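Local coordinates for protein PT26-6P (Thermococcus sp., PDB 2WB7) that is of unknown function but is encoded by a mobile extrachromosomal element of Euryarchaea and combines two immunoglobulin-like domains with a helical domain, at residues 304-310 and 323-329; 408-412 and 465-469; 58-63 and 220-225. All coordinates share one frame. Residues are numbered along the deposited sequence.

Contact 1 (304-310 and 323-329)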
ATOM      1  N   ASP A 304      -1.859   3.850 -17.836  1.00 41.52           N
ATOM      2  CA  ASP A 304      -0.747   4.795 -18.131  1.00 41.39           C
ATOM      3  C   ASP A 304       0.618   5.076 -17.383  1.00 40.58           C
ATOM      4  O   ASP A 304       1.634   4.438 -17.683  1.00 40.88           O
ATOM      5  CB  ASP A 304      -1.262   6.090 -18.680  1.00 42.29           C
ATOM      6  CG  ASP A 304      -0.416   6.544 -19.799  1.00 44.80           C
ATOM      7  OD1 ASP A 304       0.111   5.611 -20.456  1.00 47.79           O
ATOM      8  OD2 ASP A 304      -0.255   7.774 -20.002  1.00 47.77           O
ATOM      9  N   GLU A 305       0.685   6.089 -16.510  1.00 39.24           N
ATOM     10  CA  GLU A 305       1.991   6.800 -16.278  1.00 37.42           C
ATOM     11  C   GLU A 305       2.626   6.763 -14.880  1.00 35.78           C
ATOM     12  O   GLU A 305       1.942   6.965 -13.886  1.00 35.72           O
ATOM     13  CB  GLU A 305       1.853   8.253 -16.704  1.00 37.51           C
ATOM     14  CG  GLU A 305       3.133   9.025 -16.753  1.00 39.70           C
ATOM     15  CD  GLU A 305       2.908  10.452 -17.307  1.00 44.27           C
ATOM     16  OE1 GLU A 305       1.757  10.950 -17.221  1.00 45.54           O
ATOM     17  OE2 GLU A 305       3.870  11.084 -17.816  1.00 44.69           O
ATOM     18  N   TYR A 306       3.945   6.546 -14.821  1.00 33.74           N
ATOM     19  CA  TYR A 306       4.646   6.256 -13.559  1.00 31.54           C
ATOM     20  C   TYR A 306       5.934   7.045 -13.379  1.00 31.36           C
ATOM     21  O   TYR A 306       6.573   7.470 -14.344  1.00 30.66           O
ATOM     22  CB  TYR A 306       5.011   4.769 -13.470  1.00 30.82           C
ATOM     23  CG  TYR A 306       6.036   4.349 -14.500  1.00 29.39           C
ATOM     24  CD1 TYR A 306       7.397   4.468 -14.241  1.00 26.92           C
ATOM     25  CD2 TYR A 306       5.641   3.845 -15.758  1.00 29.18           C
ATOM     26  CE1 TYR A 306       8.342   4.119 -15.184  1.00 25.87           C
ATOM     27  CE2 TYR A 306       6.586   3.479 -16.724  1.00 26.78           C
ATOM     28  CZ  TYR A 306       7.939   3.628 -16.417  1.00 27.46           C
ATOM     29  OH  TYR A 306       8.901   3.281 -17.325  1.00 27.48           O
ATOM     30  N   ARG A 307       6.325   7.206 -12.117  1.00 31.21           N
ATOM     31  CA  ARG A 307       7.663   7.675 -11.765  1.00 30.85           C
ATOM     32  C   ARG A 307       8.175   6.960 -10.514  1.00 30.20           C
ATOM     33  O   ARG A 307       7.548   6.989  -9.472  1.00 29.84           O
ATOM     34  CB  ARG A 307       7.652   9.184 -11.527  1.00 31.05           C
ATOM     35  CG  ARG A 307       9.017   9.787 -11.395  1.00 31.14           C
ATOM     36  CD  ARG A 307       8.969  11.291 -11.539  1.00 33.09           C
ATOM     37  NE  ARG A 307      10.200  11.735 -12.169  1.00 37.32           N
ATOM     38  CZ  ARG A 307      10.274  12.312 -13.364  1.00 38.99           C
ATOM     39  NH1 ARG A 307       9.172  12.563 -14.057  1.00 37.91           N
ATOM     40  NH2 ARG A 307      11.462  12.662 -13.851  1.00 40.84           N
ATOM     41  N   PHE A 308       9.323   6.313 -10.620  1.00 29.98           N
ATOM     42  CA  PHE A 308       9.969   5.724  -9.447  1.00 29.58           C
ATOM     43  C   PHE A 308      11.191   6.556  -9.162  1.00 29.73           C
ATOM     44  O   PHE A 308      11.934   6.885 -10.095  1.00 30.39           O
ATOM     45  CB  PHE A 308      10.359   4.263  -9.716  1.00 29.50           C
ATOM     46  CG  PHE A 308       9.174   3.378  -9.990  1.00 29.26           C
ATOM     47  CD1 PHE A 308       8.386   2.903  -8.939  1.00 28.48           C
ATOM     48  CD2 PHE A 308       8.797   3.088 -11.288  1.00 27.32           C
ATOM     49  CE1 PHE A 308       7.271   2.135  -9.181  1.00 27.58           C
ATOM     50  CE2 PHE A 308       7.677   2.312 -11.531  1.00 29.00           C
ATOM     51  CZ  PHE A 308       6.917   1.833 -10.471  1.00 27.46           C
ATOM     52  N   VAL A 309      11.388   6.926  -7.897  1.00 29.27           N
ATOM     53  CA  VAL A 309      12.493   7.804  -7.522  1.00 29.41           C
ATOM     54  C   VAL A 309      13.179   7.367  -6.238  1.00 29.79           C
ATOM     55  O   VAL A 309      12.664   6.536  -5.500  1.00 30.14           O
ATOM     56  CB  VAL A 309      12.030   9.289  -7.325  1.00 29.58           C
ATOM     57  CG1 VAL A 309      11.238   9.774  -8.544  1.00 28.46           C
ATOM     58  CG2 VAL A 309      11.232   9.439  -6.037  1.00 27.86           C
ATOM     59  N   THR A 310      14.364   7.913  -5.992  1.00 29.89           N
ATOM     60  CA  THR A 310      14.903   7.951  -4.641  1.00 30.23           C
ATOM     61  C   THR A 310      14.930   9.427  -4.326  1.00 30.86           C
ATOM     62  O   THR A 310      15.115  10.259  -5.235  1.00 31.32           O
ATOM     63  CB  THR A 310      16.334   7.385  -4.523  1.00 30.00           C
ATOM     64  OG1 THR A 310      17.209   8.031  -5.457  1.00 29.42           O
ATOM     65  CG2 THR A 310      16.339   5.914  -4.778  1.00 29.89           C
ATOM     66  N   ASP A 323      18.073   9.739  -8.032  1.00 35.37           N
ATOM     67  CA  ASP A 323      17.833   8.791  -9.113  1.00 35.26           C
ATOM     68  C   ASP A 323      16.335   8.575  -9.424  1.00 34.91           C
ATOM     69  O   ASP A 323      15.500   8.541  -8.520  1.00 35.20           O
ATOM     70  CB  ASP A 323      18.527   7.475  -8.766  1.00 35.53           C
ATOM     71  CG  ASP A 323      20.011   7.668  -8.391  1.00 37.77           C
ATOM     72  OD1 ASP A 323      20.661   8.629  -8.874  1.00 39.69           O
ATOM     73  OD2 ASP A 323      20.539   6.849  -7.611  1.00 40.03           O
ATOM     74  N   THR A 324      15.986   8.454 -10.705  1.00 34.46           N
ATOM     75  CA  THR A 324      14.570   8.389 -11.118  1.00 33.92           C
ATOM     76  C   THR A 324      14.371   7.655 -12.436  1.00 33.64           C
ATOM     77  O   THR A 324      15.205   7.745 -13.340  1.00 33.55           O
ATOM     78  CB  THR A 324      13.941   9.783 -11.285  1.00 33.82           C
ATOM     79  OG1 THR A 324      12.616   9.643 -11.816  1.00 35.36           O
ATOM     80  CG2 THR A 324      14.747  10.624 -12.239  1.00 33.43           C
ATOM     81  N   THR A 325      13.263   6.923 -12.534  1.00 33.27           N
ATOM     82  CA  THR A 325      12.862   6.323 -13.797  1.00 33.36           C
ATOM     83  C   THR A 325      11.411   6.702 -14.079  1.00 33.26           C
ATOM     84  O   THR A 325      10.596   6.728 -13.158  1.00 33.49           O
ATOM     85  CB  THR A 325      13.062   4.786 -13.807  1.00 33.09           C
ATOM     86  OG1 THR A 325      12.733   4.280 -15.096  1.00 33.72           O
ATOM     87  CG2 THR A 325      12.185   4.117 -12.822  1.00 32.87           C
ATOM     88  N   THR A 326      11.089   7.032 -15.327  1.00 32.99           N
ATOM     89  CA  THR A 326       9.745   7.480 -15.627  1.00 33.40           C
ATOM     90  C   THR A 326       9.281   7.149 -17.045  1.00 33.99           C
ATOM     91  O   THR A 326      10.069   7.198 -18.002  1.00 34.12           O
ATOM     92  CB  THR A 326       9.611   9.004 -15.358  1.00 33.60           C
ATOM     93  OG1 THR A 326       8.233   9.366 -15.212  1.00 35.07           O
ATOM     94  CG2 THR A 326      10.241   9.833 -16.464  1.00 32.30           C
ATOM     95  N   GLY A 327       7.998   6.815 -17.183  1.00 34.30           N
ATOM     96  CA  GLY A 327       7.420   6.582 -18.505  1.00 34.89           C
ATOM     97  C   GLY A 327       5.942   6.229 -18.528  1.00 35.59           C
ATOM     98  O   GLY A 327       5.182   6.610 -17.623  1.00 35.21           O
ATOM     99  N   HIS A 328       5.549   5.487 -19.570  1.00 36.46           N
ATOM    100  CA  HIS A 328       4.157   5.071 -19.805  1.00 37.24           C
ATOM    101  C   HIS A 328       4.004   3.562 -19.948  1.00 38.12           C
ATOM    102  O   HIS A 328       4.867   2.899 -20.512  1.00 38.38           O
ATOM    103  CB  HIS A 328       3.624   5.752 -21.050  1.00 36.53           C
ATOM    104  CG  HIS A 328       3.398   7.209 -20.851  1.00 36.82           C
ATOM    105  ND1 HIS A 328       2.289   7.699 -20.197  1.00 37.68           N
ATOM    106  CD2 HIS A 328       4.163   8.281 -21.157  1.00 36.56           C
ATOM    107  CE1 HIS A 328       2.366   9.016 -20.134  1.00 37.49           C
ATOM    108  NE2 HIS A 328       3.494   9.394 -20.710  1.00 37.40           N
ATOM    109  N   ILE A 329       2.896   3.030 -19.452  1.00 39.09           N
ATOM    110  CA  ILE A 329       2.666   1.592 -19.470  1.00 40.27           C
ATOM    111  C   ILE A 329       1.723   1.223 -20.596  1.00 41.50           C
ATOM    112  O   ILE A 329       1.782   0.097 -21.120  1.00 41.53           O
ATOM    113  CB  ILE A 329       2.005   1.123 -18.169  1.00 40.07           C
ATOM    114  CG1 ILE A 329       2.836   1.571 -16.970  1.00 39.63           C
ATOM    115  CG2 ILE A 329       1.804  -0.390 -18.184  1.00 39.97           C
ATOM    116  CD1 ILE A 329       2.079   1.657 -15.710  1.00 39.13           C
TER
HETATM  117  O   HOH W   1      19.759   7.453  -5.222  1.00 42.87           O

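Contact 2 (408-412 and 465-469)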
ATOM      1  N   ARG A 408      44.673 -18.977  24.351  1.00 48.87           N
ATOM      2  CA  ARG A 408      43.803 -18.183  25.215  1.00 48.97           C
ATOM      3  C   ARG A 408      44.341 -16.795  25.467  1.00 48.79           C
ATOM      4  O   ARG A 408      43.601 -15.877  25.846  1.00 48.91           O
ATOM      5  CB  ARG A 408      43.598 -18.889  26.554  1.00 49.14           C
ATOM      6  CG  ARG A 408      43.135 -20.332  26.409  1.00 50.33           C
ATOM      7  CD  ARG A 408      41.854 -20.417  25.593  1.00 52.54           C
ATOM      8  NE  ARG A 408      40.753 -19.701  26.237  1.00 52.86           N
ATOM      9  CZ  ARG A 408      39.473 -20.023  26.093  1.00 52.60           C
ATOM     10  NH1 ARG A 408      39.126 -21.054  25.329  1.00 52.41           N
ATOM     11  NH2 ARG A 408      38.543 -19.321  26.719  1.00 52.19           N
ATOM     12  N   GLU A 409      45.637 -16.646  25.266  1.00 48.43           N
ATOM     13  CA  GLU A 409      46.255 -15.371  25.500  1.00 48.55           C
ATOM     14  C   GLU A 409      45.957 -14.434  24.331  1.00 47.68           C
ATOM     15  O   GLU A 409      45.840 -13.220  24.504  1.00 47.31           O
ATOM     16  CB  GLU A 409      47.757 -15.554  25.677  1.00 49.25           C
ATOM     17  CG  GLU A 409      48.504 -14.261  25.897  1.00 52.80           C
ATOM     18  CD  GLU A 409      50.005 -14.393  25.649  1.00 58.55           C
ATOM     19  OE1 GLU A 409      50.769 -13.599  26.248  1.00 60.16           O
ATOM     20  OE2 GLU A 409      50.424 -15.281  24.857  1.00 61.32           O
ATOM     21  N   LYS A 410      45.833 -14.998  23.135  1.00 46.60           N
ATOM     22  CA  LYS A 410      45.542 -14.180  21.962  1.00 45.67           C
ATOM     23  C   LYS A 410      44.046 -13.887  21.891  1.00 44.64           C
ATOM     24  O   LYS A 410      43.610 -12.813  21.454  1.00 43.89           O
ATOM     25  CB  LYS A 410      45.996 -14.886  20.684  1.00 45.85           C
ATOM     26  CG  LYS A 410      47.469 -14.749  20.360  1.00 46.88           C
ATOM     27  CD  LYS A 410      47.685 -15.039  18.882  1.00 50.21           C
ATOM     28  CE  LYS A 410      49.161 -15.008  18.492  1.00 51.38           C
ATOM     29  NZ  LYS A 410      49.859 -16.213  18.984  1.00 52.42           N
ATOM     30  N   ILE A 411      43.261 -14.870  22.300  1.00 43.62           N
ATOM     31  CA  ILE A 411      41.843 -14.654  22.408  1.00 42.84           C
ATOM     32  C   ILE A 411      41.654 -13.458  23.322  1.00 42.68           C
ATOM     33  O   ILE A 411      40.852 -12.575  23.037  1.00 42.66           O
ATOM     34  CB  ILE A 411      41.134 -15.887  22.955  1.00 42.55           C
ATOM     35  CG1 ILE A 411      41.004 -16.926  21.835  1.00 41.89           C
ATOM     36  CG2 ILE A 411      39.778 -15.512  23.481  1.00 41.17           C
ATOM     37  CD1 ILE A 411      40.746 -18.315  22.302  1.00 40.13           C
ATOM     38  N   ASN A 412      42.423 -13.422  24.405  1.00 42.20           N
ATOM     39  CA  ASN A 412      42.368 -12.324  25.357  1.00 41.87           C
ATOM     40  C   ASN A 412      42.794 -10.995  24.758  1.00 41.59           C
ATOM     41  O   ASN A 412      42.120  -9.989  24.919  1.00 41.92           O
ATOM     42  CB  ASN A 412      43.224 -12.645  26.572  1.00 42.14           C
ATOM     43  CG  ASN A 412      42.523 -13.568  27.551  1.00 42.96           C
ATOM     44  OD1 ASN A 412      41.314 -13.773  27.476  1.00 43.92           O
ATOM     45  ND2 ASN A 412      43.280 -14.123  28.482  1.00 43.79           N
ATOM     46  N   ALA A 465      32.901 -14.328  26.488  1.00 37.18           N
ATOM     47  CA  ALA A 465      33.399 -15.143  25.384  1.00 36.77           C
ATOM     48  C   ALA A 465      34.798 -15.626  25.696  1.00 36.55           C
ATOM     49  O   ALA A 465      35.093 -16.810  25.576  1.00 36.41           O
ATOM     50  CB  ALA A 465      33.388 -14.360  24.094  1.00 36.47           C
ATOM     51  N   ALA A 466      35.659 -14.709  26.112  1.00 36.69           N
ATOM     52  CA  ALA A 466      37.051 -15.060  26.349  1.00 37.30           C
ATOM     53  C   ALA A 466      37.216 -16.131  27.426  1.00 37.86           C
ATOM     54  O   ALA A 466      38.233 -16.804  27.472  1.00 38.26           O
ATOM     55  CB  ALA A 466      37.875 -13.836  26.677  1.00 36.63           C
ATOM     56  N   GLN A 467      36.213 -16.315  28.271  1.00 38.74           N
ATOM     57  CA  GLN A 467      36.356 -17.239  29.387  1.00 39.46           C
ATOM     58  C   GLN A 467      35.682 -18.570  29.165  1.00 39.60           C
ATOM     59  O   GLN A 467      35.618 -19.383  30.077  1.00 40.11           O
ATOM     60  CB  GLN A 467      35.799 -16.616  30.662  1.00 39.54           C
ATOM     61  CG  GLN A 467      36.518 -15.367  31.069  1.00 41.26           C
ATOM     62  CD  GLN A 467      35.665 -14.488  31.951  1.00 44.70           C
ATOM     63  OE1 GLN A 467      34.659 -14.929  32.500  1.00 46.69           O
ATOM     64  NE2 GLN A 467      36.053 -13.229  32.079  1.00 47.19           N
ATOM     65  N   GLN A 468      35.171 -18.800  27.967  1.00 39.99           N
ATOM     66  CA  GLN A 468      34.439 -20.034  27.703  1.00 40.32           C
ATOM     67  C   GLN A 468      35.381 -21.192  27.405  1.00 40.88           C
ATOM     68  O   GLN A 468      36.450 -21.006  26.821  1.00 40.85           O
ATOM     69  CB  GLN A 468      33.468 -19.843  26.537  1.00 40.07           C
ATOM     70  CG  GLN A 468      32.401 -18.818  26.804  1.00 39.15           C
ATOM     71  CD  GLN A 468      31.709 -19.059  28.118  1.00 38.03           C
ATOM     72  OE1 GLN A 468      31.242 -20.165  28.399  1.00 37.65           O
ATOM     73  NE2 GLN A 468      31.635 -18.022  28.935  1.00 37.44           N
ATOM     74  N   ASP A 469      34.983 -22.393  27.800  1.00 41.43           N
ATOM     75  CA  ASP A 469      35.723 -23.561  27.386  1.00 42.49           C
ATOM     76  C   ASP A 469      34.787 -24.587  26.760  1.00 42.46           C
ATOM     77  O   ASP A 469      35.224 -25.674  26.366  1.00 42.99           O
ATOM     78  CB  ASP A 469      36.491 -24.157  28.556  1.00 43.18           C
ATOM     79  CG  ASP A 469      35.591 -24.506  29.701  1.00 46.18           C
ATOM     80  OD1 ASP A 469      36.004 -25.298  30.572  1.00 49.86           O
ATOM     81  OD2 ASP A 469      34.453 -23.991  29.724  1.00 50.08           O
TER

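Contact 3 (58-63 and 220-225)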
ATOM      1  N   PRO A  58     -18.639  -2.168  -2.925  1.00 47.17           N
ATOM      2  CA  PRO A  58     -17.747  -3.040  -2.160  1.00 47.07           C
ATOM      3  C   PRO A  58     -17.953  -2.861  -0.665  1.00 46.99           C
ATOM      4  O   PRO A  58     -18.444  -1.821  -0.233  1.00 47.13           O
ATOM      5  CB  PRO A  58     -16.349  -2.558  -2.556  1.00 46.83           C
ATOM      6  CG  PRO A  58     -16.539  -1.850  -3.857  1.00 47.24           C
ATOM      7  CD  PRO A  58     -17.900  -1.231  -3.788  1.00 47.05           C
ATOM      8  N   GLY A  59     -17.601  -3.880   0.112  1.00 46.99           N
ATOM      9  CA  GLY A  59     -17.622  -3.776   1.560  1.00 47.21           C
ATOM     10  C   GLY A  59     -16.385  -3.043   2.043  1.00 47.57           C
ATOM     11  O   GLY A  59     -16.421  -2.328   3.044  1.00 47.76           O
ATOM     12  N   LEU A  60     -15.283  -3.214   1.319  1.00 47.62           N
ATOM     13  CA  LEU A  60     -14.057  -2.489   1.609  1.00 47.69           C
ATOM     14  C   LEU A  60     -13.526  -1.712   0.388  1.00 47.20           C
ATOM     15  O   LEU A  60     -13.323  -2.275  -0.700  1.00 47.34           O
ATOM     16  CB  LEU A  60     -12.996  -3.466   2.099  1.00 48.28           C
ATOM     17  CG  LEU A  60     -11.681  -2.798   2.485  1.00 50.22           C
ATOM     18  CD1 LEU A  60     -11.713  -2.427   3.973  1.00 50.85           C
ATOM     19  CD2 LEU A  60     -10.474  -3.706   2.138  1.00 52.02           C
ATOM     20  N   ILE A  61     -13.318  -0.412   0.572  1.00 46.50           N
ATOM     21  CA  ILE A  61     -12.619   0.416  -0.407  1.00 45.77           C
ATOM     22  C   ILE A  61     -11.366   0.921   0.285  1.00 45.43           C
ATOM     23  O   ILE A  61     -11.442   1.506   1.364  1.00 45.28           O
ATOM     24  CB  ILE A  61     -13.451   1.638  -0.821  1.00 45.81           C
ATOM     25  CG1 ILE A  61     -14.838   1.211  -1.295  1.00 46.03           C
ATOM     26  CG2 ILE A  61     -12.737   2.458  -1.899  1.00 45.04           C
ATOM     27  CD1 ILE A  61     -15.709   2.381  -1.744  1.00 45.64           C
ATOM     28  N   TYR A  62     -10.207   0.678  -0.304  1.00 45.01           N
ATOM     29  CA  TYR A  62      -9.000   1.195   0.297  1.00 44.82           C
ATOM     30  C   TYR A  62      -8.703   2.594  -0.239  1.00 43.73           C
ATOM     31  O   TYR A  62      -8.664   2.813  -1.452  1.00 43.20           O
ATOM     32  CB  TYR A  62      -7.816   0.257   0.075  1.00 45.45           C
ATOM     33  CG  TYR A  62      -6.550   0.777   0.714  1.00 48.52           C
ATOM     34  CD1 TYR A  62      -6.088   0.255   1.929  1.00 51.25           C
ATOM     35  CD2 TYR A  62      -5.825   1.811   0.125  1.00 50.58           C
ATOM     36  CE1 TYR A  62      -4.926   0.745   2.532  1.00 52.07           C
ATOM     37  CE2 TYR A  62      -4.670   2.312   0.719  1.00 52.44           C
ATOM     38  CZ  TYR A  62      -4.226   1.776   1.920  1.00 52.89           C
ATOM     39  OH  TYR A  62      -3.078   2.275   2.494  1.00 53.57           O
ATOM     40  N   GLY A  63      -8.532   3.544   0.678  1.00 42.75           N
ATOM     41  CA  GLY A  63      -8.104   4.903   0.335  1.00 41.46           C
ATOM     42  C   GLY A  63      -8.898   5.594  -0.759  1.00 40.55           C
ATOM     43  O   GLY A  63     -10.116   5.676  -0.696  1.00 40.81           O
ATOM     44  N   HIS A 220     -17.288   2.721   4.109  1.00 54.15           N
ATOM     45  CA  HIS A 220     -16.754   1.462   3.585  1.00 54.28           C
ATOM     46  C   HIS A 220     -15.303   1.638   3.201  1.00 54.35           C
ATOM     47  O   HIS A 220     -14.657   0.697   2.748  1.00 54.05           O
ATOM     48  CB  HIS A 220     -17.558   0.968   2.380  1.00 54.29           C
ATOM     49  CG  HIS A 220     -18.980   0.632   2.703  1.00 54.33           C
ATOM     50  ND1 HIS A 220     -20.036   1.443   2.347  1.00 54.75           N
ATOM     51  CD2 HIS A 220     -19.519  -0.424   3.359  1.00 53.86           C
ATOM     52  CE1 HIS A 220     -21.164   0.903   2.776  1.00 54.83           C
ATOM     53  NE2 HIS A 220     -20.878  -0.232   3.391  1.00 53.39           N
ATOM     54  N   VAL A 221     -14.809   2.860   3.381  1.00 54.87           N
ATOM     55  CA  VAL A 221     -13.441   3.213   3.041  1.00 55.38           C
ATOM     56  C   VAL A 221     -12.542   3.142   4.260  1.00 56.13           C
ATOM     57  O   VAL A 221     -12.898   3.630   5.328  1.00 56.12           O
ATOM     58  CB  VAL A 221     -13.377   4.631   2.489  1.00 55.07           C
ATOM     59  CG1 VAL A 221     -11.987   4.954   2.072  1.00 54.90           C
ATOM     60  CG2 VAL A 221     -14.320   4.770   1.314  1.00 55.20           C
ATOM     61  N   THR A 222     -11.377   2.528   4.102  1.00 57.11           N
ATOM     62  CA  THR A 222     -10.390   2.538   5.161  1.00 58.12           C
ATOM     63  C   THR A 222      -9.109   3.187   4.676  1.00 58.91           C
ATOM     64  O   THR A 222      -8.707   3.015   3.523  1.00 58.78           O
ATOM     65  CB  THR A 222     -10.067   1.132   5.667  1.00 58.22           C
ATOM     66  OG1 THR A 222      -9.124   1.215   6.746  1.00 58.57           O
ATOM     67  CG2 THR A 222      -9.489   0.280   4.543  1.00 58.52           C
ATOM     68  N   GLY A 223      -8.481   3.940   5.576  1.00 59.96           N
ATOM     69  CA  GLY A 223      -7.195   4.577   5.319  1.00 60.93           C
ATOM     70  C   GLY A 223      -6.042   3.714   5.796  1.00 61.80           C
ATOM     71  O   GLY A 223      -5.009   3.657   5.143  1.00 62.01           O
ATOM     72  N   THR A 224      -6.215   3.031   6.930  1.00 62.72           N
ATOM     73  CA  THR A 224      -5.133   2.212   7.493  1.00 63.51           C
ATOM     74  C   THR A 224      -4.657   1.204   6.463  1.00 63.94           C
ATOM     75  O   THR A 224      -5.410   0.324   6.050  1.00 63.98           O
ATOM     76  CB  THR A 224      -5.536   1.457   8.800  1.00 63.67           C
ATOM     77  OG1 THR A 224      -4.404   0.737   9.311  1.00 63.25           O
ATOM     78  CG2 THR A 224      -6.675   0.459   8.541  1.00 64.36           C
ATOM     79  N   ASN A 225      -3.404   1.343   6.047  1.00 64.49           N
ATOM     80  CA  ASN A 225      -2.807   0.430   5.089  1.00 64.98           C
ATOM     81  C   ASN A 225      -2.222  -0.813   5.758  1.00 65.09           C
ATOM     82  O   ASN A 225      -1.740  -1.721   5.078  1.00 65.19           O
ATOM     83  CB  ASN A 225      -1.740   1.144   4.241  1.00 65.38           C
ATOM     84  CG  ASN A 225      -0.606   1.742   5.077  1.00 66.32           C
ATOM     85  OD1 ASN A 225      -0.741   1.962   6.285  1.00 67.60           O
ATOM     86  ND2 ASN A 225       0.517   2.018   4.426  1.00 66.21           N
TER

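Contact 1 (304-310 and 323-329)
Segments 304-310 and 323-329 run antiparallel, the axes of strands 304-310 and 324-329 approaching to 4.4 Å. At Asp-323, where the second segment turns a corner, the carbonyl O accepts a hydrogen bond from Thr-310 N (2.8 Å), and one water joins Asp-323 OD2 to Thr-310 OG1, each 2.6 Å from it; OD2 also binds the backbone N of His-343. Thr-324, in a non-hydrogen-bonded pair with Val-309, offers OG1 to Arg-307 NE in a weak bond of 3.2 Å, while the guanidinium has a firmer partner in the carbonyl of Ile-142. Thr-325 pairs with Phe-308 through two backbone bonds, Thr-325 N to Phe-308 O (2.8 Å) and Phe-308 N to Thr-325 O (2.9 Å). Next, Thr-326 turns its hydroxyl to the opposite backbone, OG1 donating to Tyr-306 O at 2.7 Å. Gly-327 exchanges backbone hydrogen bonds with Tyr-306 and lies over one face of its ring, CA 4.0 Å from the centroid in a CH-pi contact; a CB here would clash with the Tyr-306 hydroxyl. His-328 ND1 bonds weakly to Asp-304 OD2 (2.6 Å), and Ile-329 adds the last backbone bond, its N 2.6 Å from Asp-304 O and its CG1 3.8 Å from Tyr-306 CD2. The arrangement is a beta hairpin at the edge of the large antiparallel sheet of the second immunoglobulin-like domain, strand 319-331 being outermost within the chain.

Contact 2 (408-412 and 465-469)
Arg-408, in the first turn of its helix, dominates this small contact of 203 Å². Its CA-to-CB bond points sideways, but three successive m rotamers (chi1 to chi3) curl the chain round so that the guanidinium reaches the loop 465-469. There NH2 donates to two backbone carbonyls, Ala-466 O at 2.6 Å and Gln-468 O at 2.7 Å, and NH1 adds a weak bond of 3.1 Å to Gln-468 O. Both acceptors lie near the guanidinium plane, so one side chain clasps the type I turn of residues 465-468, which is itself closed by Gln-468 N bonding to Ala-465 O at 3.1 Å. Beside it, Ile-411 (m, t) points toward the loop and sets CG2 4.1 Å from Ala-466 CB. Asn-412, also m at chi1, brings OD1 to 3.5 Å from the same methyl, so Ala-466 meets both an aliphatic branch and an amide. The Gln-468 side chain leads away and bonds to the carbonyl of Lys-464. Within the helical domain, the contact ties the start of helix 408-438 to the link between helices 442-465 and 471-499; Tyr-403 of helix 393-404 packs on Arg-408 and Ile-411, while Met-473 and Tyr-477 of helix 471-499 pack on Gln-468.

Contact 3 (58-63 and 220-225)
A short parallel ladder joins the two segments, with Ile-61 opposite Val-221 (CA to CA 4.5 Å) and Tyr-62 opposite Thr-222 (5.2 Å between CA atoms). Its hydrogen bonds step from one strand to the other: Ile-61 N to His-220 O at 2.8 Å, Thr-222 N to Ile-61 O at 2.9 Å, and Gly-63 N to Thr-222 O at 2.9 Å. Gly-63, with phi at 51°, then leaves the strand. Ile-61 and Val-221 share one face, Ile-61 CB lying 3.9 Å from Val-221 CG2, and Phe-67 packs on Ile-61. Leu-60 CD1 comes within 3.5 Å of Thr-222 CG2. One face of the Tyr-62 ring covers Thr-222 O, and its hydroxyl bonds to the carbonyl of Tyr-259. The His-220 ring lies beside Gly-59, stacks on Tyr-42 and hydrogen-bonds through ND1 to Ala-217 O. Between the segments, all hydrogen bonds are backbone to backbone and the side chains add mainly van der Waals contact, which implies that strand pairing, rather than charge, joins these distant parts of the sequence.

In the fold
Contacts 1 and 3 are strand pairings, but contact 1 closes a local antiparallel hairpin whereas contact 3 adds a short parallel strand from 157 residues along the chain to a mixed sheet. No strand is common to them, and their nearest atoms are about 15 Å apart. Contact 3 lies nearest the chain centre, about 12 Å centre to centre, contact 1 at about 17 Å; each is partly buried. Contact 2, its centre about 50 Å from the centre of the chain, in the helical domain, is also partly buried but much smaller. Chemistry follows place: backbone ladders in the sheets, enriched by side-chain hydroxyls in contact 1, against one arginine binding loop carbonyls in contact 2.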